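Local coordinates for protein thiosulfate sulfurtransferase YnjE (Escherichia coli, PDB 2WLR) that catalyses the transfer of sulfur from thiosulfate to cyanide, giving thiocyanate and sulfite, as a monomeric periplasmic enzyme of the rhodanese family, at residues 108-111 and 115-118; 177-180 and 185-188; 189-194 and 224-229. All coordinates share one frame; numbering follows the deposited sequence.

Interaction 1 (108-111 and 115-118)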
loop_
_atom_site.group_PDB
_atom_site.type_symbol
_atom_site.label_atom_id
_atom_site.label_comp_id
_atom_site.label_asym_id
_atom_site.label_seq_id
_atom_site.Cartn_x
_atom_site.Cartn_y
_atom_site.Cartn_z
ATOM N N ASP A 108 13.868 -24.409 -11.359
ATOM C CA ASP A 108 12.681 -24.344 -12.216
ATOM C C ASP A 108 11.827 -23.094 -11.963
ATOM O O ASP A 108 10.682 -23.039 -12.378
ATOM C CB ASP A 108 11.834 -25.648 -12.145
ATOM C CG ASP A 108 11.186 -25.895 -10.784
ATOM O OD1 ASP A 108 11.619 -25.278 -9.776
ATOM O OD2 ASP A 108 10.213 -26.686 -10.726
ATOM N N ALA A 109 12.397 -22.085 -11.301
ATOM C CA ALA A 109 11.663 -20.869 -10.979
ATOM C C ALA A 109 11.039 -20.206 -12.188
ATOM O O ALA A 109 11.718 -19.992 -13.177
ATOM C CB ALA A 109 12.570 -19.867 -10.295
ATOM N N LEU A 110 9.754 -19.861 -12.070
ATOM C CA LEU A 110 8.978 -19.165 -13.101
ATOM C C LEU A 110 8.732 -19.987 -14.373
ATOM O O LEU A 110 8.171 -19.457 -15.330
ATOM C CB LEU A 110 9.585 -17.806 -13.437
ATOM C CG LEU A 110 9.951 -16.931 -12.225
ATOM C CD1 LEU A 110 10.679 -15.664 -12.683
ATOM C CD2 LEU A 110 8.728 -16.549 -11.449
ATOM N N SER A 111 9.103 -21.258 -14.389
ATOM C CA SER A 111 8.898 -22.093 -15.587
ATOM C C SER A 111 7.495 -22.674 -15.729
ATOM O O SER A 111 7.173 -23.239 -16.770
ATOM C CB SER A 111 9.893 -23.227 -15.609
ATOM O OG SER A 111 9.650 -24.131 -14.546
ATOM N N ARG A 115 1.506 -22.046 -11.531
ATOM C CA ARG A 115 1.654 -22.345 -10.115
ATOM C C ARG A 115 2.019 -21.073 -9.338
ATOM O O ARG A 115 2.212 -21.132 -8.147
ATOM C CB ARG A 115 2.670 -23.466 -9.891
ATOM C CG ARG A 115 4.081 -23.121 -10.169
ATOM C CD ARG A 115 5.034 -24.258 -9.882
ATOM N NE ARG A 115 6.406 -23.772 -9.913
ATOM C CZ ARG A 115 7.498 -24.491 -10.132
ATOM N NH1 ARG A 115 7.448 -25.797 -10.336
ATOM N NH2 ARG A 115 8.669 -23.878 -10.104
ATOM N N LEU A 116 2.114 -19.933 -10.012
ATOM C CA LEU A 116 2.531 -18.686 -9.342
ATOM C C LEU A 116 1.402 -18.071 -8.550
ATOM O O LEU A 116 0.227 -18.260 -8.870
ATOM C CB LEU A 116 3.077 -17.689 -10.374
ATOM C CG LEU A 116 4.309 -18.206 -11.119
ATOM C CD1 LEU A 116 4.700 -17.278 -12.251
ATOM C CD2 LEU A 116 5.507 -18.443 -10.211
ATOM N N GLN A 117 1.794 -17.334 -7.514
ATOM C CA GLN A 117 0.907 -16.655 -6.593
ATOM C C GLN A 117 1.048 -15.149 -6.755
ATOM O O GLN A 117 2.135 -14.638 -6.917
ATOM C CB GLN A 117 1.236 -17.010 -5.138
ATOM C CG GLN A 117 1.404 -18.484 -4.828
ATOM C CD GLN A 117 0.207 -19.308 -5.143
ATOM O OE1 GLN A 117 0.253 -20.192 -6.019
ATOM N NE2 GLN A 117 -0.877 -19.052 -4.434
ATOM N N LYS A 118 -0.056 -14.428 -6.673
ATOM C CA LYS A 118 -0.020 -12.964 -6.840
ATOM C C LYS A 118 -0.979 -12.274 -5.901
ATOM O O LYS A 118 -1.864 -12.915 -5.341
ATOM C CB LYS A 118 -0.361 -12.597 -8.280
ATOM C CG LYS A 118 -1.743 -13.026 -8.759
ATOM C CD LYS A 118 -1.882 -12.957 -10.288
ATOM C CE LYS A 118 -3.154 -13.688 -10.796
ATOM N NZ LYS A 118 -2.996 -14.231 -12.192
#

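Interaction 2 (177-180 and 185-188)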
loop_
_atom_site.group_PDB
_atom_site.type_symbol
_atom_site.label_atom_id
_atom_site.label_comp_id
_atom_site.label_asym_id
_atom_site.label_seq_id
_atom_site.Cartn_x
_atom_site.Cartn_y
_atom_site.Cartn_z
ATOM N N VAL A 177 -10.794 17.574 -1.079
ATOM C CA VAL A 177 -11.598 16.393 -0.769
ATOM C C VAL A 177 -11.985 16.230 0.702
ATOM O O VAL A 177 -12.771 15.346 1.011
ATOM C CB VAL A 177 -10.918 15.091 -1.244
ATOM C CG1 VAL A 177 -10.442 15.263 -2.690
ATOM C CG2 VAL A 177 -9.743 14.704 -0.321
ATOM N N GLU A 178 -11.426 17.078 1.578
ATOM C CA GLU A 178 -11.668 17.029 3.010
ATOM C C GLU A 178 -11.587 18.456 3.538
ATOM O O GLU A 178 -10.952 19.324 2.919
ATOM C CB GLU A 178 -10.673 16.101 3.717
ATOM C CG GLU A 178 -9.246 16.581 3.605
ATOM C CD GLU A 178 -8.239 15.686 4.259
ATOM O OE1 GLU A 178 -8.618 14.591 4.727
ATOM O OE2 GLU A 178 -7.055 16.090 4.345
ATOM N N SER A 179 -12.192 18.686 4.693
ATOM C CA SER A 179 -12.195 20.032 5.260
ATOM C C SER A 179 -12.418 20.029 6.753
ATOM O O SER A 179 -12.760 19.025 7.348
ATOM C CB SER A 179 -13.304 20.857 4.602
ATOM O OG SER A 179 -14.562 20.405 5.041
ATOM N N GLU A 180 -12.264 21.220 7.328
ATOM C CA GLU A 180 -12.714 21.540 8.671
ATOM C C GLU A 180 -14.216 21.292 8.763
ATOM O O GLU A 180 -14.921 21.326 7.738
ATOM C CB GLU A 180 -12.443 23.023 8.957
ATOM C CG GLU A 180 -10.996 23.421 8.980
ATOM C CD GLU A 180 -10.315 23.104 10.279
ATOM O OE1 GLU A 180 -10.866 22.322 11.089
ATOM O OE2 GLU A 180 -9.191 23.641 10.490
ATOM N N LYS A 185 -14.196 13.876 4.896
ATOM C CA LYS A 185 -14.413 14.170 3.488
ATOM C C LYS A 185 -15.503 15.233 3.322
ATOM O O LYS A 185 -16.425 15.356 4.126
ATOM C CB LYS A 185 -14.792 12.908 2.707
ATOM C CG LYS A 185 -16.126 12.292 3.086
ATOM C CD LYS A 185 -16.427 11.106 2.197
ATOM C CE LYS A 185 -17.461 10.204 2.821
ATOM N NZ LYS A 185 -18.738 10.914 3.062
ATOM N N VAL A 186 -15.355 16.021 2.270
ATOM C CA VAL A 186 -16.429 16.960 1.874
ATOM C C VAL A 186 -17.713 16.234 1.432
ATOM O O VAL A 186 -17.742 15.025 1.205
ATOM C CB VAL A 186 -15.915 17.940 0.771
ATOM C CG1 VAL A 186 -14.700 18.780 1.319
ATOM C CG2 VAL A 186 -15.559 17.192 -0.533
ATOM N N SER A 187 -18.785 17.009 1.301
ATOM C CA SER A 187 -20.076 16.470 0.925
ATOM C C SER A 187 -20.060 15.820 -0.454
ATOM O O SER A 187 -19.213 16.139 -1.299
ATOM C CB SER A 187 -21.141 17.559 0.948
ATOM O OG SER A 187 -20.904 18.489 -0.099
ATOM N N ASP A 188 -21.047 14.967 -0.699
ATOM C CA ASP A 188 -21.193 14.320 -2.012
ATOM C C ASP A 188 -21.256 15.374 -3.118
ATOM O O ASP A 188 -20.630 15.220 -4.152
ATOM C CB ASP A 188 -22.417 13.407 -2.056
ATOM C CG ASP A 188 -22.332 12.263 -1.056
ATOM O OD1 ASP A 188 -21.187 11.889 -0.652
ATOM O OD2 ASP A 188 -23.394 11.743 -0.706
HETATM O O HOH W 1 -15.669 18.051 5.723
#

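Interaction 3 (189-194 and 224-229)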
loop_
_atom_site.group_PDB
_atom_site.type_symbol
_atom_site.label_atom_id
_atom_site.label_comp_id
_atom_site.label_asym_id
_atom_site.label_seq_id
_atom_site.Cartn_x
_atom_site.Cartn_y
_atom_site.Cartn_z
ATOM N N GLU A 189 -21.984 16.466 -2.889
ATOM C CA GLU A 189 -22.092 17.518 -3.905
ATOM C C GLU A 189 -20.754 18.184 -4.211
ATOM O O GLU A 189 -20.455 18.569 -5.356
ATOM C CB GLU A 189 -23.054 18.669 -3.490
ATOM C CG GLU A 189 -24.302 18.488 -2.684
ATOM C CD GLU A 189 -24.130 18.110 -1.204
ATOM O OE1 GLU A 189 -24.215 18.954 -0.249
ATOM O OE2 GLU A 189 -24.037 16.908 -1.011
ATOM N N GLN A 190 -19.968 18.450 -3.170
ATOM C CA GLN A 190 -18.629 18.986 -3.366
ATOM C C GLN A 190 -17.710 17.963 -4.039
ATOM O O GLN A 190 -16.908 18.341 -4.888
ATOM C CB GLN A 190 -18.004 19.507 -2.061
ATOM C CG GLN A 190 -18.657 20.769 -1.540
ATOM C CD GLN A 190 -18.412 22.019 -2.383
ATOM O OE1 GLN A 190 -18.982 23.089 -2.102
ATOM N NE2 GLN A 190 -17.572 21.909 -3.389
ATOM N N LEU A 191 -17.830 16.683 -3.710
ATOM C CA LEU A 191 -17.070 15.665 -4.446
ATOM C C LEU A 191 -17.424 15.650 -5.927
ATOM O O LEU A 191 -16.560 15.544 -6.784
ATOM C CB LEU A 191 -17.268 14.261 -3.854
ATOM C CG LEU A 191 -16.693 14.055 -2.444
ATOM C CD1 LEU A 191 -17.021 12.625 -1.998
ATOM C CD2 LEU A 191 -15.216 14.311 -2.365
ATOM N N LYS A 192 -18.711 15.734 -6.221
ATOM C CA LYS A 192 -19.175 15.825 -7.596
ATOM C C LYS A 192 -18.524 16.987 -8.312
ATOM O O LYS A 192 -18.074 16.853 -9.452
ATOM C CB LYS A 192 -20.684 15.989 -7.599
ATOM C CG LYS A 192 -21.393 15.979 -8.928
ATOM C CD LYS A 192 -22.881 16.225 -8.659
ATOM C CE LYS A 192 -23.718 15.936 -9.866
ATOM N NZ LYS A 192 -23.538 16.949 -10.888
ATOM N N ALA A 193 -18.405 18.137 -7.662
ATOM C CA ALA A 193 -17.779 19.279 -8.308
ATOM C C ALA A 193 -16.296 19.022 -8.549
ATOM O O ALA A 193 -15.745 19.377 -9.586
ATOM C CB ALA A 193 -17.990 20.553 -7.455
HETATM N N MSE A 194 -15.640 18.435 -7.562
HETATM C CA MSE A 194 -14.211 18.169 -7.660
HETATM C C MSE A 194 -13.909 17.213 -8.817
HETATM O O MSE A 194 -12.991 17.423 -9.602
HETATM C CB MSE A 194 -13.737 17.598 -6.304
HETATM C CG MSE A 194 -12.233 17.197 -6.224
HETATM SE SE MSE A 194 -11.871 15.411 -6.923
HETATM C CE MSE A 194 -12.794 14.284 -5.617
ATOM N N LEU A 224 -13.147 6.197 -4.624
ATOM C CA LEU A 224 -13.791 4.875 -4.705
ATOM C C LEU A 224 -15.179 4.947 -4.044
ATOM O O LEU A 224 -16.154 4.434 -4.569
ATOM C CB LEU A 224 -12.939 3.791 -4.053
ATOM C CG LEU A 224 -11.740 3.370 -4.884
ATOM C CD1 LEU A 224 -10.782 2.583 -3.982
ATOM C CD2 LEU A 224 -12.108 2.527 -6.096
ATOM N N TYR A 225 -15.257 5.593 -2.886
ATOM C CA TYR A 225 -16.525 5.856 -2.242
ATOM C C TYR A 225 -17.495 6.553 -3.201
ATOM O O TYR A 225 -18.670 6.156 -3.314
ATOM C CB TYR A 225 -16.288 6.720 -0.987
ATOM C CG TYR A 225 -17.475 7.484 -0.505
ATOM C CD1 TYR A 225 -18.389 6.904 0.344
ATOM C CD2 TYR A 225 -17.667 8.797 -0.895
ATOM C CE1 TYR A 225 -19.513 7.619 0.794
ATOM C CE2 TYR A 225 -18.782 9.508 -0.480
ATOM C CZ TYR A 225 -19.692 8.917 0.377
ATOM O OH TYR A 225 -20.805 9.658 0.786
ATOM N N ALA A 226 -17.027 7.604 -3.869
ATOM C CA ALA A 226 -17.871 8.399 -4.749
ATOM C C ALA A 226 -18.436 7.573 -5.895
ATOM O O ALA A 226 -19.569 7.756 -6.298
ATOM C CB ALA A 226 -17.111 9.566 -5.271
ATOM N N GLY A 227 -17.603 6.699 -6.427
ATOM C CA GLY A 227 -17.990 5.806 -7.508
ATOM C C GLY A 227 -17.054 5.737 -8.683
ATOM O O GLY A 227 -17.446 5.193 -9.708
ATOM N N VAL A 228 -15.829 6.245 -8.586
ATOM C CA VAL A 228 -14.813 5.996 -9.627
ATOM C C VAL A 228 -14.463 4.499 -9.559
ATOM O O VAL A 228 -14.049 4.011 -8.524
ATOM C CB VAL A 228 -13.550 6.878 -9.484
ATOM C CG1 VAL A 228 -12.585 6.639 -10.663
ATOM C CG2 VAL A 228 -13.898 8.361 -9.396
ATOM N N LYS A 229 -14.685 3.758 -10.643
ATOM C CA LYS A 229 -14.581 2.315 -10.609
ATOM C C LYS A 229 -13.135 1.842 -10.497
ATOM O O LYS A 229 -12.844 0.918 -9.725
ATOM C CB LYS A 229 -15.248 1.707 -11.841
ATOM C CG LYS A 229 -16.746 1.951 -11.926
ATOM C CD LYS A 229 -17.408 1.293 -13.151
ATOM C CE LYS A 229 -18.902 1.052 -12.910
ATOM N NZ LYS A 229 -19.162 0.016 -11.845
#

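Interaction 1 (108-111 and 115-118)
A type II beta turn from Asp-108 to Ser-111, just past strand 103-105 in the first rhodanese region, is tied to segment 115-118 by two side-chain pairs: a salt bridge from Arg-115 to Asp-108, and a leucine pair, Leu-110 and Leu-116. Arg-115 NH1 donates to Asp-108 OD2 over 2.9 Å, with a straight N-H...O angle of 160°. The oxygen lies in the guanidinium plane, at its edge, but NH1 meets it from above the carboxylate plane. The two flat groups are turned 70° against each other, so one bond rather than a coplanar double one joins them. Arg-115 CG sits between the backbone N and the carbonyl carbon (chi1 70°), and from there the chain runs extended to NE, which carries the guanidinium across to the start of the turn. NH2 comes within 3.2 Å of Asp-108 O, at an angle too poor for a hydrogen bond. That oxygen is engaged by the turn itself: Ser-111 N reaches it at 3.1 Å and Ser-111 OG at 2.6 Å, both from the same face. At the apolar end, Leu-110 CD2 meets Leu-116 CD2 at 3.9 Å, the side chains crossing at about a right angle. The stronger partner of Arg-115 is Glu-45, in a salt bridge with NE; its carboxylate also accepts from Leu-110 N. With an alanine in place of Arg-115, Asp-108 and Glu-45 would probably be left as two carboxylates without their common cation, and the turn held to 115-118 mainly by the leucines. The contact lies on the surface, in the loop between strands 103-105 and 125-126; Leu-110 rests on Tyr-82 of strand 79-82, Leu-116 touches Pro-41, and Asp-108 OD1 accepts from Leu-12 N at helix 12-17.

Interaction 2 (177-180 and 185-188)
This is a backbone-led contact between the two short arms of an antiparallel beta hairpin, Val-177 to Ser-179 against Lys-185 and Val-186, in the second rhodanese region. Glu-178 and Lys-185 form a non-hydrogen-bonded pair with their CA atoms 4.0 Å apart and their side chains diverging. The hydrogen bond comes next to it: Val-186 N donates to Val-177 O at 3.0 Å, well aligned at the hydrogen (161°) but arriving from above the carbonyl plane. Lys-185 CA adds a CA-H...O contact to that same oxygen, at 3.2 Å. Both methyls of Val-186 lie over one face of the Val-177 to Glu-178 peptide, CG1 3.7 Å from Glu-178 N and CG2 3.7 Å from Val-177 O. Further out, a water donates to Ser-179 OG at 2.7 Å and weakly to Lys-185 O, bridging the arms. The Glu-178 side chain leaves the hairpin, and its carboxylate makes a salt bridge with Arg-218 and accepts from Trp-369 NE1. Val-177 packs on Ile-222 of helix 213-226 and on Met-194 of helix 188-197, whose N-cap is Ser-187.

Interaction 3 (189-194 and 224-229)
Apolar contact joins Leu-191 of helix 188-197 to Tyr-225 and Ala-226 at the end of helix 213-226, and one methyl does nearly all of it. Leu-191 CD1 comes up at the edge of the tyrosine ring, near its plane, 3.9 Å from Tyr-225 CE2 and 4.0 Å from Tyr-225 CD2. It therefore touches the rim on the CD2-CE2 side and does not lie over a face. Tyr-225 CG stands anti to its own backbone N (chi1 158°), which swings the ring out from its helix toward the neighbouring one; the leucine and tyrosine side chains cross at about a right angle. The same methyl lies 4.5 Å from Ala-226 CB, a looser touch. All three residues are buried, yet the two segments cover little of each other, and the nearest backbone approach, Leu-191 CA to Ala-226 CA, is 7.3 Å.

Polar bonds do not cross between the segments. Tyr-225 OH is instead hydrogen-bonded to OD1 of Asp-188, the residue just before segment 189-194, while the rim of the ring receives the leucine. Backbone hydrogen bonds link Tyr-225 with Gln-269 and Ala-226 with Ala-268.

Helix 188-197 leads into strand 205-209, and helix 213-226 makes the beta-alpha-beta crossover from that strand to its parallel neighbour 231-234. The parallel sheet with its connecting helices is the alpha/beta fold of a rhodanese domain, and this contact joins two of those helices near the C-terminal end of 213-226.

How the interactions relate
Interactions 2 and 3 adjoin, their centres about 11 Å apart. The bond between Asp-188 and Tyr-225 joins the two contacts, and Val-186 CG2 reaches Leu-191 CD2 at 3.4 Å. The hairpin runs directly into helix 188-197, and packs against helix 213-226. Interaction 1 stands alone in the first rhodanese region, with its centre about 44 Å from that of interaction 2 and 39 Å from that of interaction 3. Closest to the chemistry is interaction 2: the Glu-178 side chain lies about 11 Å from that of Arg-370, a probable substrate-binding residue near the catalytic Cys-365, and about 3 Å from a bound HEPES buffer molecule.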